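Putative acetyltransferase (Streptococcus mutans, PDB 4E2A) probably transfers an acyl group, most likely acetyl from acetyl-CoA, to an acceptor molecule. Local coordinates at residues 39-42 and 46-49; 53-58 and 78-83; 99-104 and 135-140; 129-134 and 144-149. All blocks are in the same frame, centred on the assembly; numbering follows the deposited sequence.

Contact 1 (39-42 and 46-49); sequences EIRK and DELS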
loop_
_atom_site.group_PDB
_atom_site.type_symbol
_atom_site.label_atom_id
_atom_site.label_comp_id
_atom_site.label_asym_id
_atom_site.label_seq_id
_atom_site.Cartn_x
_atom_site.Cartn_y
_atom_site.Cartn_z
ATOM N N GLU B 39 -8.078 33.089 1.090
ATOM C CA GLU B 39 -9.338 32.466 0.717
ATOM C C GLU B 39 -9.178 30.953 0.602
ATOM O O GLU B 39 -8.124 30.458 0.193
ATOM C CB GLU B 39 -9.823 33.027 -0.622
ATOM C CG GLU B 39 -11.164 32.464 -1.072
ATOM C CD GLU B 39 -11.604 32.988 -2.430
ATOM O OE1 GLU B 39 -10.830 33.753 -3.053
ATOM O OE2 GLU B 39 -12.720 32.626 -2.870
ATOM N N ILE B 40 -10.221 30.223 0.969
ATOM C CA ILE B 40 -10.236 28.777 0.809
ATOM C C ILE B 40 -11.493 28.433 0.051
ATOM O O ILE B 40 -12.585 28.810 0.466
ATOM C CB ILE B 40 -10.264 28.031 2.170
ATOM C CG1 ILE B 40 -8.997 28.338 2.974
ATOM C CG2 ILE B 40 -10.397 26.498 1.959
ATOM C CD1 ILE B 40 -9.023 27.785 4.391
ATOM N N ARG B 41 -11.347 27.706 -1.051
ATOM C CA ARG B 41 -12.491 27.344 -1.879
ATOM C C ARG B 41 -12.153 26.135 -2.751
ATOM O O ARG B 41 -10.978 25.793 -2.935
ATOM C CB ARG B 41 -12.922 28.531 -2.767
ATOM C CG ARG B 41 -11.847 28.989 -3.757
ATOM C CD ARG B 41 -12.410 29.791 -4.938
ATOM N NE ARG B 41 -11.352 30.416 -5.736
ATOM C CZ ARG B 41 -10.661 29.810 -6.698
ATOM N NH1 ARG B 41 -10.917 28.545 -7.002
ATOM N NH2 ARG B 41 -9.712 30.469 -7.358
ATOM N N LYS B 42 -13.187 25.518 -3.314
ATOM C CA LYS B 42 -13.003 24.367 -4.178
ATOM C C LYS B 42 -12.220 24.766 -5.420
ATOM O O LYS B 42 -12.300 25.904 -5.866
ATOM C CB LYS B 42 -14.353 23.742 -4.562
ATOM C CG LYS B 42 -15.159 23.303 -3.354
ATOM C CD LYS B 42 -16.478 22.650 -3.734
ATOM C CE LYS B 42 -17.387 22.528 -2.521
ATOM N NZ LYS B 42 -18.755 22.062 -2.884
ATOM N N ASP B 46 -11.914 24.821 -14.424
ATOM C CA ASP B 46 -10.894 25.383 -15.308
ATOM C C ASP B 46 -9.519 25.594 -14.649
ATOM O O ASP B 46 -8.640 26.252 -15.217
ATOM C CB ASP B 46 -11.396 26.682 -15.947
ATOM C CG ASP B 46 -11.483 27.826 -14.956
ATOM O OD1 ASP B 46 -11.578 27.558 -13.739
ATOM O OD2 ASP B 46 -11.458 28.997 -15.395
ATOM N N GLU B 47 -9.328 25.029 -13.461
ATOM C CA GLU B 47 -8.043 25.120 -12.763
ATOM C C GLU B 47 -7.325 23.762 -12.682
ATOM O O GLU B 47 -6.387 23.576 -11.896
ATOM C CB GLU B 47 -8.245 25.722 -11.360
ATOM C CG GLU B 47 -8.910 27.097 -11.397
ATOM C CD GLU B 47 -9.076 27.739 -10.017
ATOM O OE1 GLU B 47 -9.822 27.178 -9.172
ATOM O OE2 GLU B 47 -8.448 28.804 -9.783
ATOM N N LEU B 48 -7.772 22.808 -13.486
ATOM C CA LEU B 48 -7.163 21.478 -13.477
ATOM C C LEU B 48 -5.630 21.529 -13.669
ATOM O O LEU B 48 -4.872 20.848 -12.965
ATOM C CB LEU B 48 -7.839 20.593 -14.532
ATOM C CG LEU B 48 -7.307 19.173 -14.735
ATOM C CD1 LEU B 48 -7.590 18.343 -13.518
ATOM C CD2 LEU B 48 -7.944 18.523 -15.971
ATOM N N SER B 49 -5.157 22.347 -14.594
ATOM C CA SER B 49 -3.729 22.412 -14.863
ATOM C C SER B 49 -2.989 23.074 -13.729
ATOM O O SER B 49 -1.936 22.680 -13.371
ATOM C CB SER B 49 -3.445 23.137 -16.170
ATOM O OG SER B 49 -4.061 22.494 -17.249
#
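R41 and E47 meet end-on in a bidentate salt bridge that closes the short connection between strand 38-42 and helix 48-63. R41 NH1 donates to E47 OE1 at 2.8 Å, and the bond is nearly straight, with an N-H...O angle of 167°. Beside it R41 NH2 reaches E47 OE2 at 3.2 Å. Each oxygen is met on its syn side and lies close to the guanidinium plane, while the two flat groups are twisted 24° against each other.

Further contacts hold both partners. R41 NH1 also donates to K42 O, at 3.2 Å, so one nitrogen ties the side chain back to its own strand. On the NE edge E39 OE2 approaches in plane, but the R41 NE to E39 OE2 distance of 3.9 Å makes this a long ion pair. The E47 carboxylate is steadied in turn by the backbone N of N44, which donates to OE1. R41 CG lies between the backbone N and the carbonyl carbon (chi1 62°), and from there an extended chain carries the guanidinium to E47. E47 occupies the N-cap position of helix 48-63, and its extended side chain reaches back to the strand; the R41 and E47 side chains also touch L100 and F98 of the adjacent strand 94-101.

The interface is therefore electrostatic and lies at the surface. One arginine faces two glutamates along its edges, which probably favours charged carboxylates, and the paired bonds to E47 restrict rotation of both flat groups.

Contact 2 (53-58 and 78-83); sequences KIAIQT and EAYTLS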
loop_
_atom_site.group_PDB
_atom_site.type_symbol
_atom_site.label_atom_id
_atom_site.label_comp_id
_atom_site.label_asym_id
_atom_site.label_seq_id
_atom_site.Cartn_x
_atom_site.Cartn_y
_atom_site.Cartn_z
ATOM N N LYS B 53 -0.048 21.419 -11.361
ATOM C CA LYS B 53 1.201 22.144 -11.136
ATOM C C LYS B 53 1.572 22.205 -9.646
ATOM O O LYS B 53 2.700 21.867 -9.248
ATOM C CB LYS B 53 1.118 23.554 -11.737
ATOM C CG LYS B 53 2.313 24.450 -11.418
ATOM C CD LYS B 53 2.246 25.745 -12.237
ATOM C CE LYS B 53 3.357 26.734 -11.869
ATOM N NZ LYS B 53 4.691 26.338 -12.424
ATOM N N ILE B 54 0.621 22.625 -8.823
ATOM C CA ILE B 54 0.914 22.778 -7.419
ATOM C C ILE B 54 1.101 21.404 -6.771
ATOM O O ILE B 54 1.992 21.228 -5.949
ATOM C CB ILE B 54 -0.150 23.616 -6.679
ATOM C CG1 ILE B 54 0.296 23.872 -5.245
ATOM C CG2 ILE B 54 -1.480 22.901 -6.645
ATOM C CD1 ILE B 54 -0.454 25.028 -4.570
ATOM N N ALA B 55 0.277 20.431 -7.157
ATOM C CA ALA B 55 0.449 19.069 -6.664
ATOM C C ALA B 55 1.863 18.548 -6.982
ATOM O O ALA B 55 2.536 17.988 -6.110
ATOM C CB ALA B 55 -0.611 18.155 -7.239
ATOM N N ILE B 56 2.341 18.773 -8.202
ATOM C CA ILE B 56 3.685 18.299 -8.537
ATOM C C ILE B 56 4.751 19.088 -7.766
ATOM O O ILE B 56 5.692 18.521 -7.187
ATOM C CB ILE B 56 3.946 18.329 -10.051
ATOM C CG1 ILE B 56 3.115 17.240 -10.736
ATOM C CG2 ILE B 56 5.426 18.150 -10.344
ATOM C CD1 ILE B 56 3.127 17.312 -12.263
ATOM N N GLN B 57 4.596 20.397 -7.733
ATOM C CA GLN B 57 5.618 21.192 -7.088
ATOM C C GLN B 57 5.760 20.877 -5.594
ATOM O O GLN B 57 6.884 20.768 -5.096
ATOM C CB GLN B 57 5.417 22.682 -7.321
ATOM C CG GLN B 57 6.687 23.443 -6.953
ATOM C CD GLN B 57 6.539 24.935 -7.100
ATOM O OE1 GLN B 57 7.174 25.704 -6.368
ATOM N NE2 GLN B 57 5.702 25.364 -8.047
ATOM N N THR B 58 4.639 20.717 -4.890
ATOM C CA THR B 58 4.688 20.379 -3.468
ATOM C C THR B 58 5.276 18.988 -3.226
ATOM O O THR B 58 5.950 18.766 -2.223
ATOM C CB THR B 58 3.309 20.535 -2.764
ATOM O OG1 THR B 58 2.295 19.758 -3.436
ATOM C CG2 THR B 58 2.885 22.005 -2.768
ATOM N N GLU B 78 1.784 8.501 -12.325
ATOM C CA GLU B 78 0.677 7.652 -11.905
ATOM C C GLU B 78 -0.441 8.433 -11.213
ATOM O O GLU B 78 -1.624 8.204 -11.464
ATOM C CB GLU B 78 1.162 6.527 -10.966
ATOM C CG GLU B 78 0.039 5.575 -10.511
ATOM C CD GLU B 78 0.486 4.522 -9.477
ATOM O OE1 GLU B 78 1.633 4.602 -8.975
ATOM O OE2 GLU B 78 -0.316 3.602 -9.167
ATOM N N ALA B 79 -0.063 9.340 -10.325
ATOM C CA ALA B 79 -1.043 10.027 -9.468
ATOM C C ALA B 79 -1.460 11.419 -9.943
ATOM O O ALA B 79 -2.526 11.901 -9.587
ATOM C CB ALA B 79 -0.527 10.111 -8.023
ATOM N N TYR B 80 -0.608 12.091 -10.700
ATOM C CA TYR B 80 -0.868 13.497 -10.975
ATOM C C TYR B 80 -0.952 13.839 -12.455
ATOM O O TYR B 80 -0.578 14.939 -12.858
ATOM C CB TYR B 80 0.185 14.383 -10.289
ATOM C CG TYR B 80 0.126 14.418 -8.759
ATOM C CD1 TYR B 80 -1.055 14.152 -8.073
ATOM C CD2 TYR B 80 1.256 14.753 -8.008
ATOM C CE1 TYR B 80 -1.108 14.194 -6.676
ATOM C CE2 TYR B 80 1.211 14.799 -6.609
ATOM C CZ TYR B 80 0.027 14.533 -5.951
ATOM O OH TYR B 80 -0.024 14.595 -4.562
ATOM N N THR B 81 -1.422 12.899 -13.272
ATOM C CA THR B 81 -1.763 13.207 -14.674
ATOM C C THR B 81 -3.073 13.976 -14.667
ATOM O O THR B 81 -3.827 13.919 -13.675
ATOM C CB THR B 81 -1.934 11.922 -15.507
ATOM O OG1 THR B 81 -3.056 11.166 -15.015
ATOM C CG2 THR B 81 -0.675 11.072 -15.423
ATOM N N LEU B 82 -3.338 14.719 -15.737
ATOM C CA LEU B 82 -4.558 15.515 -15.813
ATOM C C LEU B 82 -5.797 14.634 -15.759
ATOM O O LEU B 82 -6.821 15.050 -15.226
ATOM C CB LEU B 82 -4.605 16.355 -17.084
ATOM C CG LEU B 82 -3.677 17.582 -17.186
ATOM C CD1 LEU B 82 -3.709 18.168 -18.592
ATOM C CD2 LEU B 82 -4.078 18.629 -16.156
ATOM N N SER B 83 -5.712 13.426 -16.313
ATOM C CA SER B 83 -6.883 12.541 -16.345
ATOM C C SER B 83 -7.258 11.983 -14.962
ATOM O O SER B 83 -8.442 11.871 -14.632
ATOM C CB SER B 83 -6.700 11.405 -17.371
ATOM O OG SER B 83 -5.610 10.550 -17.042
HETATM O O HOH W 1 1.682 16.779 -3.756
#
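Y80 lays its ring against A55 of helix 48-63, and this is the tight part of the contact. A55 CB stands over the centre of one face, 3.8 Å from the centroid of the Y80 ring and only 6° off its normal, a well-centred CH-pi contact. The ring rim also approaches the backbone, with Y80 CE2 3.5 Å from A55 O. That carbonyl is bound to the hydroxyl end of the ring by a water, which donates to A55 O at 2.8 Å and lies 2.9 Å from Y80 OH, so the phenol is held at its end as well as across its face.

Packing is looser toward I56, which is partly exposed. Its CG1 comes within 4.1 Å of Y80 CB, and the two side chains run alongside each other, pointing opposite ways. Y80 CG is anti to the carbonyl carbon (chi1 -68°), a setting that swings the ring toward A55. T81 points away from helix 48-63 and caps helix 82-90 weakly through V84 N, while L82, though exposed, lies along L48, S49 and Q52.

Y80 and T81 join helices 69-79 and 82-90. F75 meets the Y80 ring edge-to-face, Q52 NE2 donates to the Y80 carbonyl, and R130 of strand 125-133 touches the tyrosine side chain. A55 in turn rests on F108 of strand 104-113, and both helix 48-63 and Y80 reach the sheet.

Contact 3 (99-104 and 135-140); sequences ILMSGK and KAYQGL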
loop_
_atom_site.group_PDB
_atom_site.type_symbol
_atom_site.label_atom_id
_atom_site.label_comp_id
_atom_site.label_asym_id
_atom_site.label_seq_id
_atom_site.Cartn_x
_atom_site.Cartn_y
_atom_site.Cartn_z
ATOM N N ILE B 99 -6.076 26.699 -0.976
ATOM C CA ILE B 99 -6.001 27.871 -0.123
ATOM C C ILE B 99 -5.193 28.894 -0.892
ATOM O O ILE B 99 -4.131 28.583 -1.449
ATOM C CB ILE B 99 -5.411 27.612 1.276
ATOM C CG1 ILE B 99 -5.439 28.904 2.104
ATOM C CG2 ILE B 99 -4.001 27.069 1.189
ATOM C CD1 ILE B 99 -5.226 28.678 3.595
ATOM N N LEU B 100 -5.703 30.091 -0.942
ATOM C CA LEU B 100 -5.165 31.131 -1.777
ATOM C C LEU B 100 -4.691 32.325 -0.979
ATOM O O LEU B 100 -5.269 32.689 -0.002
ATOM C CB LEU B 100 -6.193 31.582 -2.794
ATOM C CG LEU B 100 -6.615 30.587 -3.837
ATOM C CD1 LEU B 100 -8.015 30.127 -3.704
ATOM C CD2 LEU B 100 -6.349 31.149 -5.146
ATOM N N MET B 101 -3.618 32.920 -1.437
ATOM C CA MET B 101 -3.080 34.119 -0.843
ATOM C C MET B 101 -2.993 35.218 -1.895
ATOM O O MET B 101 -2.310 35.107 -2.878
ATOM C CB MET B 101 -1.732 33.830 -0.216
ATOM C CG MET B 101 -0.982 35.042 0.127
ATOM S SD MET B 101 -1.268 35.414 1.786
ATOM C CE MET B 101 0.229 34.832 2.398
ATOM N N SER B 102 -3.784 36.251 -1.689
ATOM C CA SER B 102 -3.906 37.297 -2.653
ATOM C C SER B 102 -4.198 36.757 -4.065
ATOM O O SER B 102 -3.682 37.246 -5.009
ATOM C CB SER B 102 -2.653 38.166 -2.660
ATOM O OG SER B 102 -2.488 38.883 -1.461
ATOM N N GLY B 103 -5.063 35.780 -4.182
ATOM C CA GLY B 103 -5.491 35.235 -5.463
ATOM C C GLY B 103 -4.568 34.185 -6.065
ATOM O O GLY B 103 -4.889 33.586 -7.098
ATOM N N LYS B 104 -3.426 33.951 -5.423
ATOM C CA LYS B 104 -2.485 32.916 -5.861
ATOM C C LYS B 104 -2.618 31.630 -5.035
ATOM O O LYS B 104 -2.616 31.665 -3.793
ATOM C CB LYS B 104 -1.044 33.415 -5.744
ATOM C CG LYS B 104 -0.685 34.629 -6.595
ATOM C CD LYS B 104 0.721 35.118 -6.226
ATOM C CE LYS B 104 1.168 36.298 -7.065
ATOM N NZ LYS B 104 2.591 36.668 -6.784
ATOM N N LYS B 135 6.304 25.626 -0.292
ATOM C CA LYS B 135 7.377 26.128 0.563
ATOM C C LYS B 135 7.442 27.657 0.602
ATOM O O LYS B 135 7.716 28.239 1.651
ATOM C CB LYS B 135 8.733 25.573 0.116
ATOM C CG LYS B 135 9.483 24.903 1.244
ATOM C CD LYS B 135 9.755 23.435 0.948
ATOM C CE LYS B 135 10.936 23.283 -0.002
ATOM N NZ LYS B 135 11.559 21.926 0.072
ATOM N N ALA B 136 7.198 28.309 -0.532
ATOM C CA ALA B 136 7.253 29.768 -0.557
ATOM C C ALA B 136 6.189 30.375 0.352
ATOM O O ALA B 136 6.285 31.551 0.696
ATOM C CB ALA B 136 7.137 30.328 -2.003
ATOM N N TYR B 137 5.183 29.581 0.737
ATOM C CA TYR B 137 4.088 30.087 1.586
ATOM C C TYR B 137 3.999 29.450 2.977
ATOM O O TYR B 137 3.009 29.655 3.680
ATOM C CB TYR B 137 2.723 29.925 0.896
ATOM C CG TYR B 137 2.544 30.796 -0.313
ATOM C CD1 TYR B 137 1.981 32.074 -0.209
ATOM C CD2 TYR B 137 2.916 30.336 -1.568
ATOM C CE1 TYR B 137 1.821 32.869 -1.334
ATOM C CE2 TYR B 137 2.764 31.124 -2.696
ATOM C CZ TYR B 137 2.218 32.384 -2.575
ATOM O OH TYR B 137 2.078 33.146 -3.707
ATOM N N GLN B 138 5.011 28.683 3.369
ATOM C CA GLN B 138 5.018 28.052 4.695
ATOM C C GLN B 138 5.376 29.044 5.812
ATOM O O GLN B 138 5.972 30.099 5.567
ATOM C CB GLN B 138 5.963 26.835 4.719
ATOM C CG GLN B 138 5.484 25.666 3.850
ATOM C CD GLN B 138 6.429 24.448 3.864
ATOM O OE1 GLN B 138 7.424 24.423 4.581
ATOM N NE2 GLN B 138 6.102 23.431 3.065
ATOM N N GLY B 139 4.998 28.718 7.041
ATOM C CA GLY B 139 5.339 29.553 8.178
ATOM C C GLY B 139 4.396 30.736 8.375
ATOM O O GLY B 139 4.605 31.561 9.252
ATOM N N LEU B 140 3.350 30.797 7.565
ATOM C CA LEU B 140 2.395 31.904 7.596
ATOM C C LEU B 140 1.094 31.483 8.279
ATOM O O LEU B 140 0.141 32.262 8.366
ATOM C CB LEU B 140 2.087 32.354 6.168
ATOM C CG LEU B 140 3.293 32.741 5.319
ATOM C CD1 LEU B 140 2.892 32.931 3.860
ATOM C CD2 LEU B 140 3.951 33.992 5.902
#
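The Y137 ring is met obliquely by M101, whose CG comes within 3.8 Å of Y137 CE1, while the hydroxyl end of the ring abuts the aliphatic chain of K104. There Y137 OH lies 3.5 Å from K104 CD, with the extended lysine running across the tyrosine at about a right angle. M101 places CG anti to its N (chi1 166°) and then bends twice, which carries the methyl past the tyrosine to L140. The M101 CE methyl touches L140 CD1 at 3.6 Å, the two side chains lying about perpendicular.

M101 to K104 form a type I' turn, the two-residue connection of the hairpin formed by strands 94-101 and 104-113. M101 N donates to K104 O at 2.9 Å and K104 N to M101 O at 3.0 Å; S102 and G103, both with positive phi, fill the corner. Segment 135-140 leads into helix 142-157 and begins at Q138 the Q-x-x-G-x-G sequence that in GNAT enzymes wraps the pyrophosphate of acetyl-CoA, consistent with a cofactor loop here. Q138 NE2 bonds to I133 O, and L142 touches Y137.

Contact 4 (129-134 and 144-149); sequences QRLYIL and KQLFEF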
loop_
_atom_site.group_PDB
_atom_site.type_symbol
_atom_site.label_atom_id
_atom_site.label_comp_id
_atom_site.label_asym_id
_atom_site.label_seq_id
_atom_site.Cartn_x
_atom_site.Cartn_y
_atom_site.Cartn_z
ATOM N N GLN B 129 -7.169 13.281 3.351
ATOM C CA GLN B 129 -6.215 12.469 2.582
ATOM C C GLN B 129 -4.922 13.214 2.240
ATOM O O GLN B 129 -3.826 12.665 2.403
ATOM C CB GLN B 129 -6.863 11.941 1.282
ATOM C CG GLN B 129 -5.949 10.991 0.465
ATOM C CD GLN B 129 -6.366 10.844 -1.005
ATOM O OE1 GLN B 129 -7.514 11.095 -1.374
ATOM N NE2 GLN B 129 -5.419 10.429 -1.848
ATOM N N ARG B 130 -5.057 14.441 1.739
ATOM C CA ARG B 130 -3.922 15.245 1.296
ATOM C C ARG B 130 -3.953 16.673 1.832
ATOM O O ARG B 130 -4.984 17.346 1.774
ATOM C CB ARG B 130 -3.892 15.352 -0.244
ATOM C CG ARG B 130 -3.452 14.112 -0.987
ATOM C CD ARG B 130 -3.494 14.336 -2.518
ATOM N NE ARG B 130 -3.274 13.064 -3.178
ATOM C CZ ARG B 130 -3.795 12.716 -4.347
ATOM N NH1 ARG B 130 -4.583 13.563 -5.011
ATOM N NH2 ARG B 130 -3.517 11.513 -4.851
ATOM N N LEU B 131 -2.808 17.155 2.308
ATOM C CA LEU B 131 -2.693 18.570 2.655
ATOM C C LEU B 131 -1.239 19.027 2.474
ATOM O O LEU B 131 -0.359 18.588 3.214
ATOM C CB LEU B 131 -3.200 18.826 4.101
ATOM C CG LEU B 131 -3.550 20.284 4.513
ATOM C CD1 LEU B 131 -4.230 20.389 5.888
ATOM C CD2 LEU B 131 -2.308 21.174 4.495
ATOM N N TYR B 132 -1.012 19.893 1.477
ATOM C CA TYR B 132 0.292 20.431 1.146
ATOM C C TYR B 132 0.273 21.952 1.081
ATOM O O TYR B 132 -0.674 22.552 0.565
ATOM C CB TYR B 132 0.754 19.918 -0.234
ATOM C CG TYR B 132 1.136 18.453 -0.295
ATOM C CD1 TYR B 132 2.452 18.041 -0.099
ATOM C CD2 TYR B 132 0.175 17.483 -0.564
ATOM C CE1 TYR B 132 2.790 16.708 -0.178
ATOM C CE2 TYR B 132 0.505 16.160 -0.640
ATOM C CZ TYR B 132 1.809 15.773 -0.448
ATOM O OH TYR B 132 2.136 14.444 -0.529
ATOM N N ILE B 133 1.332 22.574 1.585
ATOM C CA ILE B 133 1.520 24.014 1.425
ATOM C C ILE B 133 2.829 24.218 0.673
ATOM O O ILE B 133 3.860 23.644 1.058
ATOM C CB ILE B 133 1.598 24.755 2.795
ATOM C CG1 ILE B 133 0.337 24.514 3.642
ATOM C CG2 ILE B 133 1.877 26.266 2.590
ATOM C CD1 ILE B 133 -0.962 25.129 3.079
ATOM N N LEU B 134 2.781 24.990 -0.410
ATOM C CA LEU B 134 4.004 25.442 -1.099
ATOM C C LEU B 134 5.051 26.051 -0.142
ATOM O O LEU B 134 4.732 26.903 0.707
ATOM C CB LEU B 134 3.665 26.474 -2.182
ATOM C CG LEU B 134 3.191 26.000 -3.558
ATOM C CD1 LEU B 134 2.763 27.195 -4.380
ATOM C CD2 LEU B 134 4.269 25.190 -4.301
ATOM N N LYS B 144 -2.246 25.240 9.208
ATOM C CA LYS B 144 -3.176 25.169 10.321
ATOM C C LYS B 144 -4.560 25.615 9.881
ATOM O O LYS B 144 -5.559 24.962 10.181
ATOM C CB LYS B 144 -2.680 26.040 11.477
ATOM C CG LYS B 144 -3.646 26.166 12.617
ATOM C CD LYS B 144 -2.997 26.810 13.828
ATOM C CE LYS B 144 -4.033 27.160 14.890
ATOM N NZ LYS B 144 -3.401 27.803 16.083
ATOM N N GLN B 145 -4.624 26.723 9.151
ATOM C CA GLN B 145 -5.913 27.238 8.710
ATOM C C GLN B 145 -6.625 26.245 7.787
ATOM O O GLN B 145 -7.825 26.051 7.889
ATOM C CB GLN B 145 -5.738 28.575 7.992
ATOM C CG GLN B 145 -7.027 29.336 7.784
ATOM C CD GLN B 145 -6.785 30.733 7.250
ATOM O OE1 GLN B 145 -5.670 31.261 7.342
ATOM N NE2 GLN B 145 -7.825 31.337 6.675
ATOM N N LEU B 146 -5.881 25.614 6.885
ATOM C CA LEU B 146 -6.488 24.641 5.975
ATOM C C LEU B 146 -6.906 23.351 6.729
ATOM O O LEU B 146 -7.949 22.790 6.439
ATOM C CB LEU B 146 -5.563 24.347 4.796
ATOM C CG LEU B 146 -6.081 23.541 3.597
ATOM C CD1 LEU B 146 -7.439 24.002 3.087
ATOM C CD2 LEU B 146 -5.036 23.577 2.448
ATOM N N PHE B 147 -6.109 22.910 7.702
ATOM C CA PHE B 147 -6.471 21.746 8.509
ATOM C C PHE B 147 -7.717 22.024 9.341
ATOM O O PHE B 147 -8.616 21.187 9.416
ATOM C CB PHE B 147 -5.314 21.276 9.395
ATOM C CG PHE B 147 -5.575 19.952 10.103
ATOM C CD1 PHE B 147 -5.534 18.746 9.408
ATOM C CD2 PHE B 147 -5.839 19.919 11.462
ATOM C CE1 PHE B 147 -5.764 17.531 10.056
ATOM C CE2 PHE B 147 -6.063 18.706 12.128
ATOM C CZ PHE B 147 -6.020 17.509 11.427
ATOM N N GLU B 148 -7.787 23.213 9.936
ATOM C CA GLU B 148 -8.966 23.609 10.686
ATOM C C GLU B 148 -10.221 23.733 9.807
ATOM O O GLU B 148 -11.331 23.406 10.245
ATOM C CB GLU B 148 -8.679 24.892 11.489
ATOM C CG GLU B 148 -7.489 24.700 12.423
ATOM C CD GLU B 148 -7.467 25.650 13.614
ATOM O OE1 GLU B 148 -8.201 26.651 13.577
ATOM O OE2 GLU B 148 -6.722 25.368 14.585
ATOM N N PHE B 149 -10.044 24.190 8.568
ATOM C CA PHE B 149 -11.135 24.203 7.599
ATOM C C PHE B 149 -11.599 22.769 7.306
ATOM O O PHE B 149 -12.805 22.505 7.190
ATOM C CB PHE B 149 -10.701 24.923 6.307
ATOM C CG PHE B 149 -11.718 24.868 5.193
ATOM C CD1 PHE B 149 -12.674 25.880 5.047
ATOM C CD2 PHE B 149 -11.707 23.818 4.267
ATOM C CE1 PHE B 149 -13.624 25.836 4.016
ATOM C CE2 PHE B 149 -12.637 23.770 3.225
ATOM C CZ PHE B 149 -13.606 24.785 3.100
#
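L131 pushes its side chain into the backbone of helix 142-157: its CD1 lies 3.6 Å from F147 N, closer than to any side-chain atom of the helix segment. The same methyl touches F147 CB at 3.8 Å and comes to the edge of the F147 ring, near its plane. L131 CG is anti to the backbone N (chi1 -163°), which directs the isobutyl group off the strand and onto the helix.

A second, slacker contact runs along L146. L131 CG is 4.2 Å from L146 CD2, the two leucines overlapping flank to flank with reversed headings, and I133 CD1 touches the same L146 methyl at 4.4 Å. L131 and I133, alternate residues of the strand, thus share L146, while Y132 between them starts away from helix 142-157, and its ring meets F108 and helix 48-63.

The axes of strand 129-133 and helix 144-149 pass 9.4 Å apart and run 156° to each other, nearly antiparallel. This is the first half of the beta-alpha-beta crossover 125-133, 142-157, 161-167, the central unit of the GNAT fold. Within strand 125-133, Q129 and R130 both face K110 in a classic beta bulge; in GNAT enzymes a bulge in this strand lies beside the acetyl-CoA cleft, and the same probably holds here. F147 meets Y180 edge-to-face, and E148 OE2 bonds to Y180 OH.

Side chain to side chain the contact is apolar, aliphatic groups plus a ring edge, with one methyl against the helix backbone, so shape and dispersion probably set how the helix sits here.

In the fold
Contacts 1 and 3 lie at the surface, contact 2 is buried and contact 4 partly buried. Chemistry follows place: contact 1 relies on charge, contact 2 on an aromatic face with a bridging water, contact 4 on aliphatic packing, and contact 3 on a tyrosine ring against methionine, leucine and the aliphatic chain of a lysine at a hairpin turn. Contacts 1 and 2 share helix 48-63, and L48 packs on L82 between them. Contacts 1, 3 and 4 reach one sheet: E39 pairs with L100, while I40 and I99 both meet L146 of contact 4. Contacts 3 and 4 alternate along the chain. T58 against Y132 joins contact 2 to contact 4, whose strand has helices on both faces.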